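Local coordinates for protein putative Zn-dependent exopeptidase (Bacteroides vulgatus ATCC 8482, PDB 3GUX) that probably acts as a zinc-dependent aminopeptidase of family M28, removing amino acids from the N-terminus of peptides, at residues I99-H104 with Y198-D203; E215-R220 with D252-V257. One frame throughout, in Å; residues are numbered along the deposited sequence.

Contact 1 joins two neighbouring parallel strands in the middle of the mixed sheet, about 4 Å from the centre of the chain to the centre of the contact. Contact 2, whose centre lies about 13 Å out, joins two loop-to-helix starts and is also buried, but far smaller (228 against 507 Å²). The first rests on a ladder of backbone bonds with apolar side chains above and below; the second, on a carboxylate-histidine bond and aromatic packing. No segment is shared, yet the two meet where strand 198-203 reaches 252-257: Leu-201 CD2 packs 3.5 Å from His-254 N, and the carboxylates of Asp-203 and Asp-252 come close.

Contact 1. Residues I99-H104 with Y198-D203; sequences ILLCAH and YGILLD
Leu-100 and Cys-102 alternate with Tyr-198, Ile-200 and Leu-202 along a parallel ladder of four backbone hydrogen bonds. The bond from Leu-100 N to Tyr-198 O is nearly straight (174°), and the shortest, such as Leu-202 N to Cys-102 O, measure 2.8 Å. CA-H...O contacts from Gly-199, Leu-101 and Leu-201 add to it.

The N-terminal end is tightly packed. There, Ile-99 lays CD1 over one face of the Tyr-198 ring, 3.4 Å from CE2, in a CH-pi contact displaced toward the ring's rim. The tyrosine reaches this place with CG over its own backbone, flanked by N and C (chi1 60°); its hydroxyl is bonded to Glu-313. With an alanine here the ring and hydroxyl are gone, which would probably open a gap beside Ile-99 CD1 and helix 296-311 and leave Glu-313 without this partner. On the same sheet face Leu-101 CD2 meets Ile-200 CB at 3.8 Å, the two side chains lying alongside, and helix 296-311 packs against Leu-101 and Tyr-198. The other face brings Cys-102 SG against Leu-201 CD1, again at 3.8 Å.

Toward the C-terminal end the direct ladder gives way to water. One water accepts from His-104 N and donates to Leu-202 O, 2.6 Å away. A second joins His-104 NE2 to Asp-203 OD1, atoms 3.9 Å apart, the ring and carboxylate planes standing 84° to each other; His-104 ND1 is held by Asp-106.

The chemistry thus changes from an apolar, directly bonded part to a water-bridged, polar but still buried end, consistent with M28 peptidases, whose active site lies at the C-terminal edge of the central sheet.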
loop_
_atom_site.group_PDB
_atom_site.type_symbol
_atom_site.label_atom_id
_atom_site.label_comp_id
_atom_site.label_asym_id
_atom_site.label_seq_id
_atom_site.Cartn_x
_atom_site.Cartn_y
_atom_site.Cartn_z
ATOM N N ILE A 99 0.648 -8.343 9.130
ATOM C CA ILE A 99 0.083 -7.034 8.793
ATOM C C ILE A 99 0.129 -6.899 7.268
ATOM O O ILE A 99 1.131 -7.230 6.632
ATOM C CB ILE A 99 0.797 -5.829 9.432
ATOM C CG1 ILE A 99 0.856 -5.949 10.959
ATOM C CG2 ILE A 99 0.090 -4.518 8.980
ATOM C CD1 ILE A 99 -0.503 -6.095 11.661
ATOM N N LEU A 100 -0.976 -6.470 6.673
ATOM C CA LEU A 100 -1.016 -6.256 5.220
ATOM C C LEU A 100 -0.678 -4.818 4.915
ATOM O O LEU A 100 -1.202 -3.932 5.557
ATOM C CB LEU A 100 -2.402 -6.566 4.644
ATOM C CG LEU A 100 -2.655 -6.207 3.172
ATOM C CD1 LEU A 100 -1.651 -6.854 2.233
ATOM C CD2 LEU A 100 -4.033 -6.613 2.836
ATOM N N LEU A 101 0.190 -4.594 3.934
ATOM C CA LEU A 101 0.513 -3.266 3.463
ATOM C C LEU A 101 0.232 -3.270 1.968
ATOM O O LEU A 101 0.724 -4.141 1.269
ATOM C CB LEU A 101 1.977 -2.901 3.687
ATOM C CG LEU A 101 2.504 -2.875 5.122
ATOM C CD1 LEU A 101 3.961 -2.418 5.117
ATOM C CD2 LEU A 101 1.654 -1.970 6.011
ATOM N N CYS A 102 -0.515 -2.293 1.474
ATOM C CA CYS A 102 -0.867 -2.271 0.056
ATOM C C CYS A 102 -1.003 -0.884 -0.560
ATOM O O CYS A 102 -1.079 0.146 0.130
ATOM C CB CYS A 102 -2.145 -3.078 -0.136
ATOM S SG CYS A 102 -3.516 -2.548 0.882
ATOM N N ALA A 103 -1.034 -0.901 -1.900
ATOM C CA ALA A 103 -1.078 0.271 -2.761
ATOM C C ALA A 103 -1.427 -0.222 -4.162
ATOM O O ALA A 103 -1.209 -1.396 -4.462
ATOM C CB ALA A 103 0.274 0.956 -2.794
ATOM N N HIS A 104 -1.997 0.632 -4.985
ATOM C CA HIS A 104 -2.173 0.312 -6.389
ATOM C C HIS A 104 -1.050 0.885 -7.233
ATOM O O HIS A 104 -0.567 1.938 -6.946
ATOM C CB HIS A 104 -3.563 0.748 -6.882
ATOM C CG HIS A 104 -3.664 2.192 -7.234
ATOM N ND1 HIS A 104 -3.384 2.672 -8.486
ATOM C CD2 HIS A 104 -4.042 3.254 -6.508
ATOM C CE1 HIS A 104 -3.551 3.973 -8.507
ATOM N NE2 HIS A 104 -3.959 4.352 -7.322
ATOM N N TYR A 198 -4.609 -6.638 10.381
ATOM C CA TYR A 198 -5.257 -5.507 9.738
ATOM C C TYR A 198 -4.388 -5.160 8.572
ATOM O O TYR A 198 -3.329 -5.760 8.404
ATOM C CB TYR A 198 -5.427 -4.322 10.686
ATOM C CG TYR A 198 -4.130 -3.768 11.244
ATOM C CD1 TYR A 198 -3.415 -2.784 10.572
ATOM C CD2 TYR A 198 -3.639 -4.218 12.457
ATOM C CE1 TYR A 198 -2.227 -2.279 11.109
ATOM C CE2 TYR A 198 -2.463 -3.727 13.001
ATOM C CZ TYR A 198 -1.767 -2.770 12.324
ATOM O OH TYR A 198 -0.621 -2.307 12.879
ATOM N N GLY A 199 -4.860 -4.226 7.755
ATOM C CA GLY A 199 -4.146 -3.759 6.576
ATOM C C GLY A 199 -3.978 -2.254 6.540
ATOM O O GLY A 199 -4.758 -1.538 7.149
ATOM N N ILE A 200 -2.917 -1.785 5.875
ATOM C CA ILE A 200 -2.691 -0.359 5.676
ATOM C C ILE A 200 -2.556 -0.137 4.176
ATOM O O ILE A 200 -1.703 -0.737 3.553
ATOM C CB ILE A 200 -1.434 0.201 6.366
ATOM C CG1 ILE A 200 -1.438 -0.095 7.865
ATOM C CG2 ILE A 200 -1.344 1.704 6.127
ATOM C CD1 ILE A 200 -0.215 0.431 8.613
ATOM N N LEU A 201 -3.429 0.687 3.611
ATOM C CA LEU A 201 -3.370 1.062 2.230
ATOM C C LEU A 201 -2.760 2.447 2.139
ATOM O O LEU A 201 -3.200 3.360 2.852
ATOM C CB LEU A 201 -4.771 1.058 1.602
ATOM C CG LEU A 201 -4.916 1.589 0.171
ATOM C CD1 LEU A 201 -4.150 0.755 -0.879
ATOM C CD2 LEU A 201 -6.416 1.687 -0.193
ATOM N N LEU A 202 -1.783 2.605 1.243
ATOM C CA LEU A 202 -1.141 3.909 0.968
ATOM C C LEU A 202 -1.611 4.360 -0.413
ATOM O O LEU A 202 -1.379 3.640 -1.384
ATOM C CB LEU A 202 0.379 3.835 1.003
ATOM C CG LEU A 202 1.034 3.281 2.257
ATOM C CD1 LEU A 202 2.530 3.486 2.120
ATOM C CD2 LEU A 202 0.453 3.933 3.529
ATOM N N ASP A 203 -2.281 5.510 -0.486
ATOM C CA ASP A 203 -2.773 6.071 -1.764
ATOM C C ASP A 203 -2.540 7.595 -1.796
ATOM O O ASP A 203 -3.183 8.340 -1.060
ATOM C CB ASP A 203 -4.240 5.730 -1.932
ATOM C CG ASP A 203 -4.779 6.005 -3.325
ATOM O OD1 ASP A 203 -4.048 6.548 -4.159
ATOM O OD2 ASP A 203 -5.972 5.658 -3.582
HETATM O O HOH W 1 -2.709 3.105 -3.600
HETATM O O HOH W 2 -4.799 7.320 -6.768
#

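Contact 2. Residues E215-R220 with D252-V257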
loop_
_atom_site.group_PDB
_atom_site.type_symbol
_atom_site.label_atom_id
_atom_site.label_comp_id
_atom_site.label_asym_id
_atom_site.label_seq_id
_atom_site.Cartn_x
_atom_site.Cartn_y
_atom_site.Cartn_z
ATOM N N GLU A 215 -10.124 8.727 7.183
ATOM C CA GLU A 215 -10.933 8.440 6.006
ATOM C C GLU A 215 -12.203 7.734 6.451
ATOM O O GLU A 215 -12.159 6.850 7.341
ATOM C CB GLU A 215 -10.119 7.627 4.998
ATOM C CG GLU A 215 -10.833 7.354 3.673
ATOM C CD GLU A 215 -11.788 6.170 3.755
ATOM O OE1 GLU A 215 -11.463 5.175 4.436
ATOM O OE2 GLU A 215 -12.859 6.223 3.134
ATOM N N GLY A 216 -13.327 8.135 5.842
ATOM C CA GLY A 216 -14.655 7.665 6.252
ATOM C C GLY A 216 -14.872 6.172 6.415
ATOM O O GLY A 216 -15.356 5.735 7.462
ATOM N N TYR A 217 -14.570 5.390 5.376
ATOM C CA TYR A 217 -14.759 3.934 5.443
ATOM C C TYR A 217 -13.835 3.317 6.505
ATOM O O TYR A 217 -14.297 2.526 7.361
ATOM C CB TYR A 217 -14.594 3.275 4.073
ATOM C CG TYR A 217 -14.988 1.823 4.062
ATOM C CD1 TYR A 217 -16.297 1.435 3.786
ATOM C CD2 TYR A 217 -14.052 0.832 4.333
ATOM C CE1 TYR A 217 -16.667 0.074 3.810
ATOM C CE2 TYR A 217 -14.390 -0.504 4.351
ATOM C CZ TYR A 217 -15.686 -0.884 4.068
ATOM O OH TYR A 217 -15.974 -2.224 4.105
ATOM N N SER A 218 -12.565 3.715 6.486
ATOM C CA SER A 218 -11.597 3.258 7.484
ATOM C C SER A 218 -12.084 3.539 8.933
ATOM O O SER A 218 -11.937 2.694 9.800
ATOM C CB SER A 218 -10.220 3.912 7.275
ATOM O OG SER A 218 -9.652 3.659 5.961
ATOM N N ALA A 219 -12.693 4.709 9.143
ATOM C CA ALA A 219 -13.174 5.164 10.441
ATOM C C ALA A 219 -14.416 4.439 10.932
ATOM O O ALA A 219 -14.797 4.611 12.085
ATOM C CB ALA A 219 -13.439 6.659 10.382
ATOM N N ARG A 220 -15.121 3.693 10.075
ATOM C CA ARG A 220 -16.239 2.876 10.571
ATOM C C ARG A 220 -15.938 1.370 10.526
ATOM O O ARG A 220 -16.645 0.596 11.124
ATOM C CB ARG A 220 -17.545 3.217 9.859
ATOM C CG ARG A 220 -17.660 2.822 8.458
ATOM C CD ARG A 220 -19.059 3.173 7.979
ATOM N NE ARG A 220 -19.195 2.745 6.592
ATOM C CZ ARG A 220 -19.604 1.540 6.192
ATOM N NH1 ARG A 220 -19.960 0.587 7.055
ATOM N NH2 ARG A 220 -19.668 1.279 4.896
ATOM N N ASP A 252 -11.931 2.977 -2.494
ATOM C CA ASP A 252 -10.512 2.635 -2.662
ATOM C C ASP A 252 -10.322 1.146 -2.356
ATOM O O ASP A 252 -11.234 0.501 -1.875
ATOM C CB ASP A 252 -9.652 3.540 -1.755
ATOM C CG ASP A 252 -8.289 3.877 -2.353
ATOM O OD1 ASP A 252 -7.873 3.166 -3.295
ATOM O OD2 ASP A 252 -7.612 4.824 -1.855
ATOM N N ASP A 253 -9.128 0.624 -2.569
ATOM C CA ASP A 253 -8.874 -0.808 -2.441
ATOM C C ASP A 253 -9.205 -1.391 -1.056
ATOM O O ASP A 253 -9.588 -2.564 -0.949
ATOM C CB ASP A 253 -7.406 -1.101 -2.806
ATOM C CG ASP A 253 -7.079 -0.869 -4.301
ATOM O OD1 ASP A 253 -7.840 -1.336 -5.175
ATOM O OD2 ASP A 253 -6.010 -0.269 -4.597
ATOM N N HIS A 254 -9.063 -0.569 -0.009
ATOM C CA HIS A 254 -9.315 -1.001 1.363
ATOM C C HIS A 254 -10.765 -1.446 1.581
ATOM O O HIS A 254 -10.998 -2.292 2.430
ATOM C CB HIS A 254 -8.923 0.093 2.347
ATOM C CG HIS A 254 -9.788 1.307 2.304
ATOM N ND1 HIS A 254 -10.054 2.000 1.142
ATOM C CD2 HIS A 254 -10.389 1.993 3.295
ATOM C CE1 HIS A 254 -10.820 3.040 1.422
ATOM N NE2 HIS A 254 -11.030 3.062 2.724
ATOM N N ILE A 255 -11.715 -0.873 0.831
ATOM C CA ILE A 255 -13.113 -1.286 0.907
ATOM C C ILE A 255 -13.237 -2.749 0.550
ATOM O O ILE A 255 -13.909 -3.494 1.245
ATOM C CB ILE A 255 -14.036 -0.459 -0.026
ATOM C CG1 ILE A 255 -14.113 0.996 0.459
ATOM C CG2 ILE A 255 -15.448 -1.076 -0.098
ATOM C CD1 ILE A 255 -15.188 1.821 -0.255
ATOM N N TYR A 256 -12.581 -3.165 -0.529
ATOM C CA TYR A 256 -12.668 -4.571 -0.969
ATOM C C TYR A 256 -11.873 -5.502 -0.041
ATOM O O TYR A 256 -12.459 -6.445 0.511
ATOM C CB TYR A 256 -12.326 -4.668 -2.447
ATOM C CG TYR A 256 -13.338 -3.840 -3.205
ATOM C CD1 TYR A 256 -14.656 -4.259 -3.315
ATOM C CD2 TYR A 256 -13.011 -2.604 -3.714
ATOM C CE1 TYR A 256 -15.604 -3.485 -3.974
ATOM C CE2 TYR A 256 -13.948 -1.822 -4.357
ATOM C CZ TYR A 256 -15.227 -2.265 -4.507
ATOM O OH TYR A 256 -16.163 -1.479 -5.163
ATOM N N VAL A 257 -10.589 -5.208 0.200
ATOM C CA VAL A 257 -9.779 -5.965 1.199
ATOM C C VAL A 257 -10.610 -6.346 2.407
ATOM O O VAL A 257 -10.698 -7.531 2.795
ATOM C CB VAL A 257 -8.525 -5.146 1.668
ATOM C CG1 VAL A 257 -8.072 -5.593 3.012
ATOM C CG2 VAL A 257 -7.396 -5.249 0.642
#
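Tyr-217, His-254 and Ile-255 carry most of the buried surface here, burying 78, 71 and 48 Å² respectively. Ile-255 sets CG1 over the centre of the Tyr-217 phenol, 3.9 Å from the centroid and only 13° off the ring normal, which makes this a CH-pi contact. The tyrosine ring is brought there by an extended first torsion, CG anti to the backbone N. Its edge is turned toward the face of the His-254 imidazole in an offset edge-to-face pair, with centroids 5.6 Å apart and planes at 89°, the two side chains running antiparallel past each other. The tyrosine hydroxyl is bonded to Asn-258, one residue beyond the segment on the same helix as His-254.

His-254 donates from NE2 to Glu-215 OE1 at 2.8 Å, with a bent N-H...O angle of 144°. The two side chains meet tip to tip, but NE2 comes from above the carboxylate plane and the oxygen lies somewhat off the ring plane. OE1 also accepts from Ser-218 N at 2.7 Å and from Ser-218 OG, giving it three donors; the same hydroxyl lies close by the imidazole, 3.2 Å from His-254 CD2. OE2 takes Tyr-217 N at 2.9 Å and, outside the segments, Thr-250 N. With Glu-215 preceding the turn, the bonds to Tyr-217 N and Ser-218 N cap the start of helix 218-221. These five donor bonds would probably favour an ionised carboxylate; they should limit its rotation and probably help to orient the imidazole.

The contact therefore ties the turn leading into helix 218-221, with its first residue, to the first turn of helix 253-260. Strand 265-269 contributes to both sides: Asp-267 N bonds Ser-218 OG, and His-254 packs on Cys-265 and Asp-267, while Leu-201 of strand 198-203 packs on His-254.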